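Local coordinates for putative lipoprotein (Bacteroides thetaiotaomicron, PDB 4Q1Z), which is a putative lipoprotein of unknown function, built of two domains rich in beta strands, at residues N76-S84 against L96-P107; I134-D145 against G185-C196. One frame throughout, in Å; residues are numbered along the deposited sequence.

Interaction 1. Residues N76-S84 against L96-P107; sequences NEYYINGNS and LNIEVQGLKVSP. With PGE (triethylene glycol), chain H; PGE (triethylene glycol), chain I.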
loop_
_atom_site.group_PDB
_atom_site.type_symbol
_atom_site.label_atom_id
_atom_site.label_comp_id
_atom_site.label_asym_id
_atom_site.label_seq_id
_atom_site.Cartn_x
_atom_site.Cartn_y
_atom_site.Cartn_z
ATOM N N ASN A 76 -4.280 6.937 -13.291
ATOM C CA ASN A 76 -4.880 5.811 -12.574
ATOM C C ASN A 76 -4.405 4.549 -13.260
ATOM O O ASN A 76 -4.370 4.502 -14.483
ATOM C CB ASN A 76 -6.403 5.864 -12.523
ATOM C CG ASN A 76 -6.946 7.022 -11.760
ATOM O OD1 ASN A 76 -6.565 7.288 -10.611
ATOM N ND2 ASN A 76 -7.843 7.742 -12.399
ATOM N N GLU A 77 -3.991 3.558 -12.499
ATOM C CA GLU A 77 -3.485 2.329 -13.067
ATOM C C GLU A 77 -4.561 1.277 -13.052
ATOM O O GLU A 77 -5.321 1.180 -12.083
ATOM C CB GLU A 77 -2.253 1.859 -12.313
ATOM C CG GLU A 77 -1.452 0.812 -13.061
ATOM C CD GLU A 77 -0.474 0.015 -12.223
ATOM O OE1 GLU A 77 0.173 0.618 -11.337
ATOM O OE2 GLU A 77 -0.362 -1.212 -12.452
ATOM N N TYR A 78 -4.644 0.508 -14.152
ATOM C CA TYR A 78 -5.608 -0.559 -14.335
ATOM C C TYR A 78 -4.947 -1.827 -14.814
ATOM O O TYR A 78 -4.160 -1.791 -15.755
ATOM C CB TYR A 78 -6.707 -0.171 -15.364
ATOM C CG TYR A 78 -7.465 1.100 -15.054
ATOM C CD1 TYR A 78 -6.934 2.347 -15.373
ATOM C CD2 TYR A 78 -8.743 1.055 -14.503
ATOM C CE1 TYR A 78 -7.633 3.520 -15.105
ATOM C CE2 TYR A 78 -9.459 2.223 -14.244
ATOM C CZ TYR A 78 -8.895 3.454 -14.542
ATOM O OH TYR A 78 -9.575 4.617 -14.271
ATOM N N TYR A 79 -5.313 -2.958 -14.219
ATOM C CA TYR A 79 -4.905 -4.259 -14.709
ATOM C C TYR A 79 -6.021 -4.680 -15.663
ATOM O O TYR A 79 -7.195 -4.777 -15.269
ATOM C CB TYR A 79 -4.638 -5.270 -13.577
ATOM C CG TYR A 79 -4.256 -6.634 -14.113
ATOM C CD1 TYR A 79 -3.117 -6.807 -14.900
ATOM C CD2 TYR A 79 -5.065 -7.742 -13.886
ATOM C CE1 TYR A 79 -2.783 -8.054 -15.423
ATOM C CE2 TYR A 79 -4.738 -8.994 -14.404
ATOM C CZ TYR A 79 -3.609 -9.141 -15.186
ATOM O OH TYR A 79 -3.319 -10.377 -15.698
ATOM N N ILE A 80 -5.684 -4.797 -16.949
ATOM C CA ILE A 80 -6.704 -5.090 -17.957
ATOM C C ILE A 80 -6.563 -6.537 -18.417
ATOM O O ILE A 80 -5.458 -7.072 -18.460
ATOM C CB ILE A 80 -6.666 -4.033 -19.103
ATOM C CG1 ILE A 80 -5.320 -4.038 -19.888
ATOM C CG2 ILE A 80 -6.970 -2.632 -18.524
ATOM C CD1 ILE A 80 -5.222 -3.098 -21.072
ATOM N N ASN A 81 -7.698 -7.197 -18.666
ATOM C CA ASN A 81 -7.740 -8.609 -19.037
ATOM C C ASN A 81 -8.936 -8.920 -19.932
ATOM O O ASN A 81 -9.982 -8.297 -19.814
ATOM C CB ASN A 81 -7.786 -9.497 -17.770
ATOM C CG ASN A 81 -6.831 -10.669 -17.796
ATOM O OD1 ASN A 81 -6.810 -11.477 -18.737
ATOM N ND2 ASN A 81 -6.028 -10.808 -16.746
ATOM N N GLY A 82 -8.771 -9.901 -20.797
ATOM C CA GLY A 82 -9.811 -10.340 -21.709
ATOM C C GLY A 82 -9.458 -11.647 -22.369
ATOM O O GLY A 82 -8.305 -12.067 -22.332
ATOM N N ASN A 83 -10.455 -12.321 -22.940
ATOM C CA ASN A 83 -10.239 -13.567 -23.668
ATOM C C ASN A 83 -11.358 -13.847 -24.660
ATOM O O ASN A 83 -12.433 -13.259 -24.589
ATOM C CB ASN A 83 -10.026 -14.778 -22.746
ATOM C CG ASN A 83 -11.158 -15.108 -21.832
ATOM O OD1 ASN A 83 -12.159 -15.698 -22.240
ATOM N ND2 ASN A 83 -10.968 -14.826 -20.555
ATOM N N SER A 84 -11.058 -14.714 -25.613
ATOM C CA SER A 84 -11.932 -15.230 -26.649
ATOM C C SER A 84 -11.614 -16.705 -26.704
ATOM O O SER A 84 -10.496 -17.077 -27.084
ATOM C CB SER A 84 -11.686 -14.519 -27.979
ATOM O OG SER A 84 -12.897 -14.137 -28.614
ATOM N N LEU A 96 -11.089 -10.618 -35.322
ATOM C CA LEU A 96 -11.460 -11.111 -33.996
ATOM C C LEU A 96 -11.593 -9.958 -33.008
ATOM O O LEU A 96 -10.714 -9.090 -32.939
ATOM C CB LEU A 96 -10.429 -12.139 -33.494
ATOM C CG LEU A 96 -10.666 -12.789 -32.123
ATOM C CD1 LEU A 96 -11.993 -13.559 -32.070
ATOM C CD2 LEU A 96 -9.529 -13.708 -31.768
ATOM N N ASN A 97 -12.706 -9.964 -32.247
ATOM C CA ASN A 97 -13.012 -8.943 -31.254
ATOM C C ASN A 97 -12.961 -9.532 -29.856
ATOM O O ASN A 97 -13.614 -10.547 -29.582
ATOM C CB ASN A 97 -14.364 -8.303 -31.524
ATOM C CG ASN A 97 -14.474 -7.684 -32.893
ATOM O OD1 ASN A 97 -13.922 -6.609 -33.152
ATOM N ND2 ASN A 97 -15.196 -8.348 -33.804
ATOM N N ILE A 98 -12.139 -8.908 -28.987
ATOM C CA ILE A 98 -11.944 -9.275 -27.579
ATOM C C ILE A 98 -12.413 -8.152 -26.704
ATOM O O ILE A 98 -11.954 -7.024 -26.850
ATOM C CB ILE A 98 -10.466 -9.631 -27.198
ATOM C CG1 ILE A 98 -9.594 -10.203 -28.361
ATOM C CG2 ILE A 98 -10.394 -10.440 -25.899
ATOM C CD1 ILE A 98 -9.826 -11.621 -28.736
ATOM N N GLU A 99 -13.283 -8.463 -25.757
ATOM C CA GLU A 99 -13.727 -7.499 -24.759
ATOM C C GLU A 99 -12.715 -7.507 -23.645
ATOM O O GLU A 99 -12.458 -8.558 -23.066
ATOM C CB GLU A 99 -15.106 -7.879 -24.256
ATOM C CG GLU A 99 -15.792 -6.795 -23.459
ATOM C CD GLU A 99 -17.164 -7.263 -23.052
ATOM O OE1 GLU A 99 -17.936 -7.709 -23.938
ATOM O OE2 GLU A 99 -17.429 -7.269 -21.830
ATOM N N VAL A 100 -12.096 -6.351 -23.382
ATOM C CA VAL A 100 -11.023 -6.200 -22.396
ATOM C C VAL A 100 -11.522 -5.314 -21.254
ATOM O O VAL A 100 -11.772 -4.124 -21.454
ATOM C CB VAL A 100 -9.720 -5.649 -23.060
ATOM C CG1 VAL A 100 -8.615 -5.430 -22.024
ATOM C CG2 VAL A 100 -9.236 -6.577 -24.169
ATOM N N GLN A 101 -11.678 -5.891 -20.059
ATOM C CA GLN A 101 -12.173 -5.134 -18.910
ATOM C C GLN A 101 -11.022 -4.776 -17.989
ATOM O O GLN A 101 -10.001 -5.456 -17.988
ATOM C CB GLN A 101 -13.276 -5.905 -18.181
ATOM C CG GLN A 101 -14.505 -6.186 -19.090
ATOM C CD GLN A 101 -15.849 -5.838 -18.467
ATOM O OE1 GLN A 101 -15.967 -4.956 -17.588
ATOM N NE2 GLN A 101 -16.903 -6.512 -18.935
ATOM N N GLY A 102 -11.156 -3.666 -17.286
ATOM C CA GLY A 102 -10.118 -3.173 -16.389
ATOM C C GLY A 102 -10.433 -3.185 -14.902
ATOM O O GLY A 102 -11.585 -3.040 -14.479
ATOM N N LEU A 103 -9.380 -3.340 -14.102
ATOM C CA LEU A 103 -9.434 -3.349 -12.642
ATOM C C LEU A 103 -8.619 -2.169 -12.127
ATOM O O LEU A 103 -7.424 -2.162 -12.362
ATOM C CB LEU A 103 -8.865 -4.702 -12.128
ATOM C CG LEU A 103 -8.548 -4.817 -10.597
ATOM C CD1 LEU A 103 -9.811 -4.701 -9.747
ATOM C CD2 LEU A 103 -7.828 -6.108 -10.288
ATOM N N LYS A 104 -9.221 -1.184 -11.437
ATOM C CA LYS A 104 -8.409 -0.074 -10.894
ATOM C C LYS A 104 -7.456 -0.625 -9.815
ATOM O O LYS A 104 -7.891 -1.335 -8.909
ATOM C CB LYS A 104 -9.243 1.118 -10.344
ATOM C CG LYS A 104 -8.373 2.374 -10.061
ATOM C CD LYS A 104 -9.222 3.584 -9.736
ATOM C CE LYS A 104 -8.421 4.787 -9.307
ATOM N NZ LYS A 104 -9.308 5.937 -8.972
ATOM N N VAL A 105 -6.157 -0.344 -9.975
ATOM C CA VAL A 105 -5.090 -0.839 -9.107
ATOM C C VAL A 105 -4.346 0.319 -8.437
ATOM O O VAL A 105 -3.755 1.164 -9.130
ATOM C CB VAL A 105 -4.100 -1.735 -9.902
ATOM C CG1 VAL A 105 -2.836 -2.010 -9.101
ATOM C CG2 VAL A 105 -4.755 -3.040 -10.348
ATOM N N SER A 106 -4.348 0.322 -7.077
ATOM C CA SER A 106 -3.582 1.290 -6.279
ATOM C C SER A 106 -2.126 0.789 -6.204
ATOM O O SER A 106 -1.882 -0.322 -5.746
ATOM C CB SER A 106 -4.194 1.494 -4.905
ATOM O OG SER A 106 -3.651 2.679 -4.352
ATOM N N PRO A 107 -1.174 1.544 -6.782
ATOM C CA PRO A 107 0.205 1.052 -6.897
ATOM C C PRO A 107 0.958 0.610 -5.606
ATOM O O PRO A 107 1.601 -0.456 -5.626
ATOM C CB PRO A 107 0.924 2.240 -7.536
ATOM C CG PRO A 107 0.001 3.428 -7.339
ATOM C CD PRO A 107 -1.331 2.848 -7.459
HETATM C C1 PGE H . -12.785 4.358 -11.590
HETATM O O1 PGE H . -12.841 3.558 -10.413
HETATM C C2 PGE H . -11.881 5.540 -11.411
HETATM O O2 PGE H . -12.249 6.582 -12.312
HETATM C C3 PGE H . -11.155 7.390 -12.743
HETATM C C4 PGE H . -11.120 8.753 -12.084
HETATM O O4 PGE H . -9.355 8.645 -8.300
HETATM C C6 PGE H . -9.123 9.725 -9.216
HETATM C C5 PGE H . -10.263 9.919 -10.184
HETATM O O3 PGE H . -10.648 8.668 -10.741
HETATM C C1 PGE I . -5.177 5.930 -7.585
HETATM O O1 PGE I . -5.056 7.158 -8.313
HETATM C C2 PGE I . -5.661 6.130 -6.168
HETATM O O2 PGE I . -5.972 4.877 -5.572
HETATM C C3 PGE I . -7.264 4.833 -4.975
HETATM C C4 PGE I . -8.172 3.872 -5.687
HETATM O O4 PGE I . -12.017 4.729 -7.747
HETATM C C6 PGE I . -11.470 4.046 -6.618
HETATM C C5 PGE I . -10.354 4.814 -5.995
HETATM O O3 PGE I . -9.520 3.956 -5.225
HETATM O O HOH W 1 -3.951 3.797 -9.623
HETATM O O HOH W 2 -14.297 -11.419 -25.853
HETATM O O HOH W 3 -13.165 -10.997 -22.767
#
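The beta hairpin of strands 77-89 and 95-105 sets Y79 against L103 and N81 against Q101 as antiparallel hydrogen-bonded pairs, inside the seven-stranded mixed sheet formed by the first part of the chain. Segments 77-84 and 96-105 run at 149° to each other. Y79 N reaches L103 O at 2.9 Å, and N81 N meets Q101 O at 3.0 Å, with matching bonds back from L103 N and Q101 N. Near E77 the direct bond from V105 N to E77 O is 2.7 Å, while a water joins E77 N to V105 O. Past G82, where a CB would run into E99 O, two waters take over, linking N83 and E99 through their backbone N and O atoms. There I98 CD1 rests on S84 CB at 3.5 Å. On the face that carries I80 and V100, I80 CB packs on V100 CG1 at 3.8 Å. The Y79 ring leads away from its partner strand, its hydroxyl hydrogen-bonded to S67 OG and to the backbone N of E361. Y78 lays CD2 obliquely 3.8 Å from K104 CA and sends its hydroxyl to D72. With CG anti to the backbone N (chi1 -168°) and every further torsion extended, K104 runs past N76, its CE 3.4 Å from N76 OD1. K104 NZ then donates to two triethylene glycols, the shorter bond reaching O4 of the chain H molecule at 2.8 Å.

Interaction 2. Residues I134-D145 against G185-C196; sequences IYNNSADILYLD and GTEYPLAPGESC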
loop_
_atom_site.group_PDB
_atom_site.type_symbol
_atom_site.label_atom_id
_atom_site.label_comp_id
_atom_site.label_asym_id
_atom_site.label_seq_id
_atom_site.Cartn_x
_atom_site.Cartn_y
_atom_site.Cartn_z
ATOM N N ILE A 134 3.926 -2.920 3.627
ATOM C CA ILE A 134 3.766 -2.154 2.387
ATOM C C ILE A 134 3.989 -3.121 1.227
ATOM O O ILE A 134 4.934 -3.891 1.279
ATOM C CB ILE A 134 4.821 -0.993 2.472
ATOM C CG1 ILE A 134 4.369 0.092 3.426
ATOM C CG2 ILE A 134 5.286 -0.421 1.143
ATOM C CD1 ILE A 134 2.906 0.420 3.256
ATOM N N TYR A 135 3.108 -3.119 0.211
ATOM C CA TYR A 135 3.170 -4.043 -0.931
ATOM C C TYR A 135 3.184 -3.307 -2.273
ATOM O O TYR A 135 2.435 -2.344 -2.467
ATOM C CB TYR A 135 1.959 -5.003 -0.867
ATOM C CG TYR A 135 1.843 -6.077 -1.942
ATOM C CD1 TYR A 135 2.562 -7.268 -1.849
ATOM C CD2 TYR A 135 0.904 -5.965 -2.969
ATOM C CE1 TYR A 135 2.413 -8.284 -2.798
ATOM C CE2 TYR A 135 0.755 -6.969 -3.932
ATOM C CZ TYR A 135 1.500 -8.134 -3.832
ATOM O OH TYR A 135 1.347 -9.138 -4.765
ATOM N N ASN A 136 4.023 -3.788 -3.210
ATOM C CA ASN A 136 4.043 -3.260 -4.567
ATOM C C ASN A 136 2.939 -3.987 -5.310
ATOM O O ASN A 136 3.093 -5.160 -5.692
ATOM C CB ASN A 136 5.400 -3.404 -5.234
ATOM C CG ASN A 136 5.472 -2.835 -6.642
ATOM O OD1 ASN A 136 4.464 -2.485 -7.264
ATOM N ND2 ASN A 136 6.673 -2.727 -7.180
ATOM N N ASN A 137 1.788 -3.303 -5.431
ATOM C CA ASN A 137 0.561 -3.808 -6.057
ATOM C C ASN A 137 0.497 -3.457 -7.576
ATOM O O ASN A 137 -0.423 -3.887 -8.273
ATOM C CB ASN A 137 -0.620 -3.191 -5.294
ATOM C CG ASN A 137 -1.890 -3.976 -5.270
ATOM O OD1 ASN A 137 -1.916 -5.189 -5.029
ATOM N ND2 ASN A 137 -2.986 -3.269 -5.449
ATOM N N SER A 138 1.512 -2.721 -8.077
ATOM C CA SER A 138 1.613 -2.213 -9.439
ATOM C C SER A 138 2.261 -3.211 -10.466
ATOM O O SER A 138 2.728 -4.305 -10.114
ATOM C CB SER A 138 2.370 -0.883 -9.431
ATOM O OG SER A 138 3.775 -1.001 -9.597
ATOM N N ALA A 139 2.241 -2.795 -11.755
ATOM C CA ALA A 139 2.746 -3.521 -12.924
ATOM C C ALA A 139 4.274 -3.449 -13.095
ATOM O O ALA A 139 4.817 -4.159 -13.934
ATOM C CB ALA A 139 2.078 -2.982 -14.178
ATOM N N ASP A 140 4.968 -2.603 -12.325
ATOM C CA ASP A 140 6.409 -2.447 -12.471
ATOM C C ASP A 140 7.086 -2.136 -11.142
ATOM O O ASP A 140 6.404 -1.817 -10.174
ATOM C CB ASP A 140 6.724 -1.333 -13.501
ATOM C CG ASP A 140 7.892 -1.620 -14.457
ATOM O OD1 ASP A 140 8.528 -2.706 -14.333
ATOM O OD2 ASP A 140 8.163 -0.768 -15.334
ATOM N N ILE A 141 8.442 -2.227 -11.120
ATOM C CA ILE A 141 9.318 -1.904 -9.993
ATOM C C ILE A 141 9.088 -0.453 -9.558
ATOM O O ILE A 141 8.977 0.428 -10.409
ATOM C CB ILE A 141 10.815 -2.136 -10.380
ATOM C CG1 ILE A 141 11.067 -3.566 -10.859
ATOM C CG2 ILE A 141 11.804 -1.756 -9.249
ATOM C CD1 ILE A 141 12.058 -3.626 -11.972
ATOM N N LEU A 142 8.998 -0.225 -8.243
ATOM C CA LEU A 142 8.875 1.080 -7.592
ATOM C C LEU A 142 10.050 1.280 -6.675
ATOM O O LEU A 142 10.487 0.311 -6.045
ATOM C CB LEU A 142 7.598 1.155 -6.742
ATOM C CG LEU A 142 6.254 1.329 -7.419
ATOM C CD1 LEU A 142 5.139 0.909 -6.476
ATOM C CD2 LEU A 142 6.051 2.785 -7.915
ATOM N N TYR A 143 10.515 2.521 -6.512
ATOM C CA TYR A 143 11.608 2.774 -5.582
ATOM C C TYR A 143 11.086 3.423 -4.327
ATOM O O TYR A 143 10.458 4.483 -4.390
ATOM C CB TYR A 143 12.699 3.619 -6.229
ATOM C CG TYR A 143 13.486 2.836 -7.253
ATOM C CD1 TYR A 143 14.600 2.089 -6.883
ATOM C CD2 TYR A 143 13.125 2.847 -8.595
ATOM C CE1 TYR A 143 15.349 1.394 -7.827
ATOM C CE2 TYR A 143 13.856 2.141 -9.546
ATOM C CZ TYR A 143 14.968 1.415 -9.158
ATOM O OH TYR A 143 15.681 0.703 -10.094
ATOM N N LEU A 144 11.339 2.784 -3.177
ATOM C CA LEU A 144 10.884 3.274 -1.872
ATOM C C LEU A 144 11.671 4.478 -1.369
ATOM O O LEU A 144 11.206 5.154 -0.462
ATOM C CB LEU A 144 10.975 2.162 -0.812
ATOM C CG LEU A 144 10.017 0.988 -0.934
ATOM C CD1 LEU A 144 10.456 -0.102 -0.017
ATOM C CD2 LEU A 144 8.573 1.404 -0.624
ATOM N N ASP A 145 12.832 4.759 -1.949
ATOM C CA ASP A 145 13.714 5.846 -1.523
ATOM C C ASP A 145 12.982 7.176 -1.303
ATOM O O ASP A 145 12.308 7.678 -2.198
ATOM C CB ASP A 145 14.831 6.049 -2.552
ATOM C CG ASP A 145 15.608 4.805 -2.858
ATOM O OD1 ASP A 145 14.979 3.765 -3.115
ATOM O OD2 ASP A 145 16.850 4.868 -2.836
ATOM N N GLY A 185 17.791 7.426 -4.227
ATOM C CA GLY A 185 16.743 7.412 -5.242
ATOM C C GLY A 185 16.560 6.065 -5.912
ATOM O O GLY A 185 15.478 5.769 -6.426
ATOM N N THR A 186 17.611 5.231 -5.901
ATOM C CA THR A 186 17.598 3.923 -6.564
ATOM C C THR A 186 18.103 2.771 -5.653
ATOM O O THR A 186 18.245 1.631 -6.119
ATOM C CB THR A 186 18.431 3.997 -7.863
ATOM O OG1 THR A 186 19.677 4.673 -7.605
ATOM C CG2 THR A 186 17.654 4.655 -9.026
ATOM N N GLU A 187 18.323 3.055 -4.362
ATOM C CA GLU A 187 18.795 2.064 -3.395
ATOM C C GLU A 187 17.709 1.048 -2.951
ATOM O O GLU A 187 18.058 -0.116 -2.736
ATOM C CB GLU A 187 19.373 2.750 -2.145
ATOM C CG GLU A 187 20.744 3.365 -2.351
ATOM C CD GLU A 187 21.196 4.265 -1.218
ATOM O OE1 GLU A 187 21.488 3.746 -0.116
ATOM O OE2 GLU A 187 21.265 5.495 -1.436
ATOM N N TYR A 188 16.435 1.456 -2.760
ATOM C CA TYR A 188 15.457 0.480 -2.258
ATOM C C TYR A 188 14.306 0.216 -3.223
ATOM O O TYR A 188 13.181 0.668 -2.981
ATOM C CB TYR A 188 14.914 0.856 -0.863
ATOM C CG TYR A 188 16.018 1.117 0.136
ATOM C CD1 TYR A 188 16.605 0.071 0.845
ATOM C CD2 TYR A 188 16.534 2.400 0.315
ATOM C CE1 TYR A 188 17.652 0.304 1.740
ATOM C CE2 TYR A 188 17.597 2.638 1.181
ATOM C CZ TYR A 188 18.143 1.591 1.904
ATOM O OH TYR A 188 19.190 1.839 2.760
ATOM N N PRO A 189 14.539 -0.618 -4.268
ATOM C CA PRO A 189 13.434 -0.970 -5.160
ATOM C C PRO A 189 12.565 -2.087 -4.604
ATOM O O PRO A 189 13.047 -3.008 -3.919
ATOM C CB PRO A 189 14.140 -1.447 -6.423
ATOM C CG PRO A 189 15.424 -2.004 -5.940
ATOM C CD PRO A 189 15.797 -1.274 -4.694
ATOM N N LEU A 190 11.279 -2.028 -4.972
ATOM C CA LEU A 190 10.309 -3.046 -4.654
ATOM C C LEU A 190 9.733 -3.523 -5.988
ATOM O O LEU A 190 9.278 -2.716 -6.797
ATOM C CB LEU A 190 9.253 -2.465 -3.696
ATOM C CG LEU A 190 8.761 -3.338 -2.528
ATOM C CD1 LEU A 190 9.862 -3.650 -1.548
ATOM C CD2 LEU A 190 7.645 -2.648 -1.797
ATOM N N ALA A 191 9.885 -4.811 -6.278
ATOM C CA ALA A 191 9.376 -5.416 -7.510
ATOM C C ALA A 191 7.895 -5.769 -7.345
ATOM O O ALA A 191 7.445 -5.954 -6.212
ATOM C CB ALA A 191 10.174 -6.672 -7.834
ATOM N N PRO A 192 7.106 -5.893 -8.434
ATOM C CA PRO A 192 5.702 -6.330 -8.267
ATOM C C PRO A 192 5.612 -7.660 -7.485
ATOM O O PRO A 192 6.232 -8.653 -7.878
ATOM C CB PRO A 192 5.216 -6.509 -9.723
ATOM C CG PRO A 192 6.104 -5.665 -10.535
ATOM C CD PRO A 192 7.443 -5.693 -9.862
ATOM N N GLY A 193 4.866 -7.664 -6.387
ATOM C CA GLY A 193 4.701 -8.849 -5.548
ATOM C C GLY A 193 5.580 -8.896 -4.307
ATOM O O GLY A 193 5.501 -9.843 -3.509
ATOM N N GLU A 194 6.451 -7.870 -4.161
ATOM C CA GLU A 194 7.358 -7.709 -3.040
ATOM C C GLU A 194 6.758 -6.791 -1.997
ATOM O O GLU A 194 6.066 -5.826 -2.325
ATOM C CB GLU A 194 8.712 -7.158 -3.490
ATOM C CG GLU A 194 9.657 -8.194 -4.085
ATOM C CD GLU A 194 11.071 -7.721 -4.379
ATOM O OE1 GLU A 194 11.317 -6.492 -4.347
ATOM O OE2 GLU A 194 11.940 -8.586 -4.643
ATOM N N SER A 195 7.018 -7.115 -0.731
ATOM C CA SER A 195 6.593 -6.338 0.430
ATOM C C SER A 195 7.791 -5.701 1.133
ATOM O O SER A 195 8.895 -6.239 1.103
ATOM C CB SER A 195 5.856 -7.221 1.441
ATOM O OG SER A 195 4.490 -7.454 1.153
ATOM N N CYS A 196 7.546 -4.560 1.777
ATOM C CA CYS A 196 8.448 -3.908 2.711
ATOM C C CYS A 196 7.741 -3.840 4.059
ATOM O O CYS A 196 6.653 -3.254 4.160
ATOM C CB CYS A 196 8.908 -2.531 2.255
ATOM S SG CYS A 196 10.090 -1.757 3.391
#
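N136 points its flat amide at L190, and ND2 donates to L190 O at 2.6 Å from above that carbonyl's plane. The same ND2 gives its other hydrogen to D140 O at 3.1 Å, both acceptors lying close to the amide plane. The amide gets there because chi1 of -179° swings CG to the far side of CB from the backbone N; OD1 accepts from S138 N, which makes an Asx turn, and also from S138 OG. A leucine in its place would probably cost L190 O and D140 O a donor and S138 its acceptor, setting the 137-141 loop freer to move. P192 packs against this loop, its CB 3.3 Å from S138 O. The loop and the type II turn A191-E194 separate two antiparallel ladders, I134-Y135 with S195-C196 and L142-Y143 with P189-L190, their register shifted by two. L144, just past the second ladder, reaches back to the first, its CD1 3.7 Å from C196 CB. Y143 takes T186 CG2 over one ring face, offset toward the rim, while P189 CB approaches CE1 obliquely at 3.4 Å. Beyond, the D145 carboxylate gathers backbone N-H groups: Y188 N meets OD1 on its syn side at 2.8 Å, E187 N meets OD2 likewise, and G185 N reaches OD2 from above the carboxylate plane at 3.1 Å.

Although their centres lie 22 Å apart, interactions 1 and 2 touch where the hairpin of the first sheet meets the loop after strand 131-136. P107 O is 2.9 Å from N137 N, a probable hydrogen bond, and S106 O also accepts from N137 ND2. V105 CG1 packs against N137 O at 3.2 Å, and E77 OE2 comes within 3.1 Å of A139 N. Segment 96-107 runs on into strand 108-114, which pairs with strand 131-136, and strand 195-199 pairs with strand 131-136 on its other side. Interaction 1 thus lies in the seven-stranded sheet, whereas interaction 2 combines a strand pair in the eleven-stranded sheet with the small 142-143/189-190 ladder. The bound glycols, probably from the crystallisation liquor, lie beside N76 and K104 of interaction 1.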